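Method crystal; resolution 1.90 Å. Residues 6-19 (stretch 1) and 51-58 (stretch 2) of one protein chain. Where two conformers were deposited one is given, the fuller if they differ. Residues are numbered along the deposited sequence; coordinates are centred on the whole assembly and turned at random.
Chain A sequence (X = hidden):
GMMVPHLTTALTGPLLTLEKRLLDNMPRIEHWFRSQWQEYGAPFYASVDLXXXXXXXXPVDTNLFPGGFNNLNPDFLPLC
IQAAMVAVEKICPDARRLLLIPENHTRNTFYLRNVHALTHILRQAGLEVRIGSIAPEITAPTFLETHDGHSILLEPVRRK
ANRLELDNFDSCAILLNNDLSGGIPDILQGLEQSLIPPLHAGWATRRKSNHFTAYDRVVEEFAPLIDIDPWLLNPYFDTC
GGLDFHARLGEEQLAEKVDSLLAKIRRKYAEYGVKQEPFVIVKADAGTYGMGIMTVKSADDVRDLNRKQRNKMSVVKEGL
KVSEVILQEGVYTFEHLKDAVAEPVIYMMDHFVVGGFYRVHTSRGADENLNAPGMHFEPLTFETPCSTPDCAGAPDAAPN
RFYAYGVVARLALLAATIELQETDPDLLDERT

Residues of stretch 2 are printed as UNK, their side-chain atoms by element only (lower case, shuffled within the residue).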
# COMPACT_ATOMS: atom_id res chain seq x y z
N HIS A 6 -13.23 25.25 -3.14
CA HIS A 6 -13.69 25.32 -4.53
C HIS A 6 -12.96 26.44 -5.25
O HIS A 6 -12.62 27.47 -4.65
CB HIS A 6 -15.21 25.58 -4.57
CG HIS A 6 -16.01 24.46 -3.98
ND1 HIS A 6 -16.14 23.24 -4.61
CD2 HIS A 6 -16.60 24.33 -2.76
CE1 HIS A 6 -16.82 22.42 -3.82
NE2 HIS A 6 -17.12 23.06 -2.70
N LEU A 7 -12.75 26.25 -6.55
CA LEU A 7 -12.21 27.31 -7.38
C LEU A 7 -13.14 28.52 -7.49
O LEU A 7 -14.36 28.37 -7.65
CB LEU A 7 -11.91 26.78 -8.80
CG LEU A 7 -10.77 25.80 -8.98
CD1 LEU A 7 -10.81 25.17 -10.40
CD2 LEU A 7 -9.43 26.49 -8.75
N THR A 8 -12.57 29.71 -7.48
CA THR A 8 -13.35 30.93 -7.61
C THR A 8 -13.12 31.54 -8.99
O THR A 8 -13.24 32.75 -9.20
CB THR A 8 -12.94 31.96 -6.50
OG1 THR A 8 -11.54 32.23 -6.61
CG2 THR A 8 -13.25 31.44 -5.13
N THR A 9 -12.73 30.71 -9.94
CA THR A 9 -12.53 31.19 -11.30
C THR A 9 -13.34 30.29 -12.23
O THR A 9 -13.44 29.09 -11.99
CB THR A 9 -11.04 31.13 -11.72
OG1 THR A 9 -10.95 31.52 -13.08
CG2 THR A 9 -10.45 29.70 -11.62
N ALA A 10 -13.88 30.89 -13.28
CA ALA A 10 -14.57 30.15 -14.36
C ALA A 10 -13.60 29.80 -15.48
O ALA A 10 -13.92 29.00 -16.34
CB ALA A 10 -15.75 30.98 -14.90
N LEU A 11 -12.40 30.36 -15.47
CA LEU A 11 -11.42 30.05 -16.50
C LEU A 11 -10.63 28.80 -16.08
O LEU A 11 -9.61 28.87 -15.40
CB LEU A 11 -10.52 31.25 -16.76
CG LEU A 11 -9.78 31.18 -18.10
CD1 LEU A 11 -9.19 32.53 -18.45
CD2 LEU A 11 -8.71 30.11 -18.11
N THR A 12 -11.18 27.65 -16.45
CA THR A 12 -10.66 26.33 -16.10
C THR A 12 -10.39 25.44 -17.31
O THR A 12 -10.06 24.26 -17.15
CB THR A 12 -11.63 25.59 -15.13
OG1 THR A 12 -12.90 25.43 -15.78
CG2 THR A 12 -11.84 26.39 -13.81
N GLY A 13 -10.54 25.98 -18.52
CA GLY A 13 -10.36 25.18 -19.75
C GLY A 13 -9.07 24.36 -19.76
O GLY A 13 -9.08 23.16 -20.07
N PRO A 14 -7.92 25.01 -19.44
CA PRO A 14 -6.68 24.22 -19.47
C PRO A 14 -6.60 23.11 -18.42
O PRO A 14 -6.09 22.03 -18.72
CB PRO A 14 -5.58 25.27 -19.28
CG PRO A 14 -6.23 26.56 -19.81
CD PRO A 14 -7.67 26.45 -19.36
N LEU A 15 -7.12 23.34 -17.23
CA LEU A 15 -7.17 22.30 -16.22
C LEU A 15 -8.01 21.13 -16.74
O LEU A 15 -7.64 19.95 -16.59
CB LEU A 15 -7.75 22.85 -14.90
CG LEU A 15 -8.12 21.85 -13.79
CD1 LEU A 15 -6.81 21.20 -13.24
CD2 LEU A 15 -8.97 22.50 -12.67
N LEU A 16 -9.17 21.45 -17.31
CA LEU A 16 -10.05 20.37 -17.78
C LEU A 16 -9.42 19.64 -18.97
O LEU A 16 -9.59 18.44 -19.11
CB LEU A 16 -11.50 20.89 -18.08
CG LEU A 16 -12.45 20.80 -16.85
CD1 LEU A 16 -11.98 21.70 -15.68
CD2 LEU A 16 -13.89 21.20 -17.16
N THR A 17 -8.67 20.34 -19.82
CA THR A 17 -7.94 19.70 -20.91
C THR A 17 -6.89 18.72 -20.34
O THR A 17 -6.76 17.60 -20.81
CB THR A 17 -7.24 20.73 -21.81
OG1 THR A 17 -8.23 21.59 -22.39
CG2 THR A 17 -6.40 20.03 -22.93
N LEU A 18 -6.11 19.18 -19.39
CA LEU A 18 -5.17 18.28 -18.69
C LEU A 18 -5.85 17.06 -18.11
O LEU A 18 -5.39 15.92 -18.32
CB LEU A 18 -4.43 19.04 -17.61
CG LEU A 18 -3.54 18.22 -16.66
CD1 LEU A 18 -2.42 17.50 -17.40
CD2 LEU A 18 -2.97 19.14 -15.56
N GLU A 19 -6.93 17.28 -17.35
CA GLU A 19 -7.68 16.16 -16.77
C GLU A 19 -8.16 15.17 -17.84
O GLU A 19 -8.01 13.96 -17.65
CB GLU A 19 -8.86 16.66 -15.93
CG GLU A 19 -8.43 17.32 -14.64
CD GLU A 19 -9.51 18.17 -13.96
OE1 GLU A 19 -10.40 18.69 -14.65
OE2 GLU A 19 -9.43 18.32 -12.70
N UNK A 51 -0.12 24.33 -6.98
CA UNK A 51 -1.10 25.39 -7.18
C UNK A 51 -1.94 25.13 -8.42
O UNK A 51 -1.42 24.83 -9.50
c UNK A 51 -0.01 27.24 -5.84
n UNK A 51 0.53 30.93 -2.96
n UNK A 51 0.79 31.39 -5.21
n UNK A 51 0.41 29.25 -4.53
c UNK A 51 0.57 30.53 -4.24
c UNK A 51 -0.47 26.77 -7.22
c UNK A 51 0.40 28.70 -5.87
N UNK A 52 -3.25 25.21 -8.20
CA UNK A 52 -4.26 25.07 -9.26
C UNK A 52 -4.77 26.49 -9.60
O UNK A 52 -5.49 27.12 -8.81
n UNK A 52 -7.31 22.94 -9.50
o UNK A 52 -6.43 24.49 -10.85
c UNK A 52 -6.42 23.87 -9.80
c UNK A 52 -5.38 24.18 -8.75
N UNK A 53 -4.36 26.98 -10.76
CA UNK A 53 -4.70 28.32 -11.25
C UNK A 53 -5.90 28.26 -12.20
O UNK A 53 -6.31 29.29 -12.75
c UNK A 53 -3.47 28.89 -11.99
N UNK A 54 -6.43 27.06 -12.45
CA UNK A 54 -7.47 26.88 -13.49
C UNK A 54 -6.90 26.86 -14.90
O UNK A 54 -7.32 26.06 -15.74
N UNK A 55 -5.95 27.77 -15.17
CA UNK A 55 -5.23 27.77 -16.45
C UNK A 55 -3.88 27.02 -16.42
O UNK A 55 -3.17 26.93 -17.46
c UNK A 55 -2.88 30.01 -15.97
c UNK A 55 -2.14 30.83 -15.15
c UNK A 55 -4.16 31.90 -14.42
c UNK A 55 -5.07 29.22 -16.94
c UNK A 55 -4.28 30.10 -16.02
c UNK A 55 -2.79 31.80 -14.38
c UNK A 55 -4.91 31.06 -15.26
N UNK A 56 -3.56 26.45 -15.27
CA UNK A 56 -2.27 25.80 -15.02
C UNK A 56 -2.39 24.97 -13.75
O UNK A 56 -3.10 25.35 -12.83
c UNK A 56 -1.21 26.93 -14.76
n UNK A 56 3.18 27.58 -16.31
c UNK A 56 0.13 26.49 -14.82
c UNK A 56 2.49 27.02 -15.11
c UNK A 56 1.11 27.60 -14.99
N UNK A 57 -1.66 23.85 -13.67
CA UNK A 57 -1.56 23.05 -12.46
C UNK A 57 -0.08 22.64 -12.29
O UNK A 57 0.42 21.84 -13.06
c UNK A 57 -3.19 19.57 -11.62
c UNK A 57 -2.46 21.81 -12.52
c UNK A 57 -2.83 21.55 -9.98
c UNK A 57 -2.38 20.88 -11.31
N UNK A 58 0.61 23.24 -11.33
CA UNK A 58 2.06 23.15 -11.26
C UNK A 58 2.57 22.95 -9.84
O UNK A 58 1.98 23.45 -8.88
c UNK A 58 2.75 24.41 -11.94
O HOH W 1 -8.18 30.75 -14.05

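Position 51 has seven side-chain atoms: three C, an N, then a C carrying two more N. This is a guanidinium group. It touches nothing on stretch 1, and its nitrogens are satisfied elsewhere in the structure. The residue is Arg 51.

Position 52 has two side-chain carbons, the second bearing one O and one N. CA-to-CB points toward stretch 1. The nitrogen lies 3.6 Å from Leu 15 CD2, and the backbone O lies 4.0 Å from Leu 7 CD2. A carboxamide on one CB makes this Asn 52. Its OD1 accepts a hydrogen bond from N of position 54 at 3.0 Å, which holds the turn in shape.

Position 53 has a single side-chain carbon, pointing away from stretch 1. It is Ala 53. Its part in the contact is through the backbone: Ala 53 O accepts from water 1 at 2.7 Å.

Position 54 has no side-chain atoms, so it is Gly 54. Its phi of 78° favours glycine. An ideal CB would point toward stretch 1 and lie 2.5 Å from Leu 11 O, a clash. Without one, the two backbones approach closely, with Thr 12 CA 4.2 Å from Gly 54 CA.

Position 55 has one carbon followed by a ring of six carbons, with no hetero atom. Its CB packs 3.9 Å from Leu 11 CD2 and 4.1 Å from Pro 14 CG, while the end of the side chain leads away. It is Phe 55. Phe 55 O is buried against Pro 14 CB at 3.4 Å and has no hydrogen-bond partner in the model.

Position 56 has four carbons in a row ending in N. Its CA-to-CB bond points away from stretch 1, and the side chain makes no contact there. It is Lys 56. Its backbone O accepts from Ala 53 N at 2.9 Å, closing the turn.

Position 57 has four carbons, forked at the second. One terminal carbon of the fork lies 4.0 Å from Leu 18 CD2 and 4.3 Å from Leu 15 CD1. The residue is Leu 57, and that carbon is its CD2.

Position 58 has one side-chain carbon, out of reach of stretch 1. It is Ala 58. Its backbone pairs with Arg 51 in both directions.

The contact centres on the turn at Gly 54. The one direct hydrogen bond between the stretches runs from Leu 15 N to Gly 54 O, at 3.1 Å, near the start of the helix. Water 1 adds a bridge: it donates to Leu 11 O and Ala 53 O and accepts from Thr 9 OG1. Leucine and proline side chains of stretch 1 complete the packing.

Stretch 2 (51-58) RNAGFKLA
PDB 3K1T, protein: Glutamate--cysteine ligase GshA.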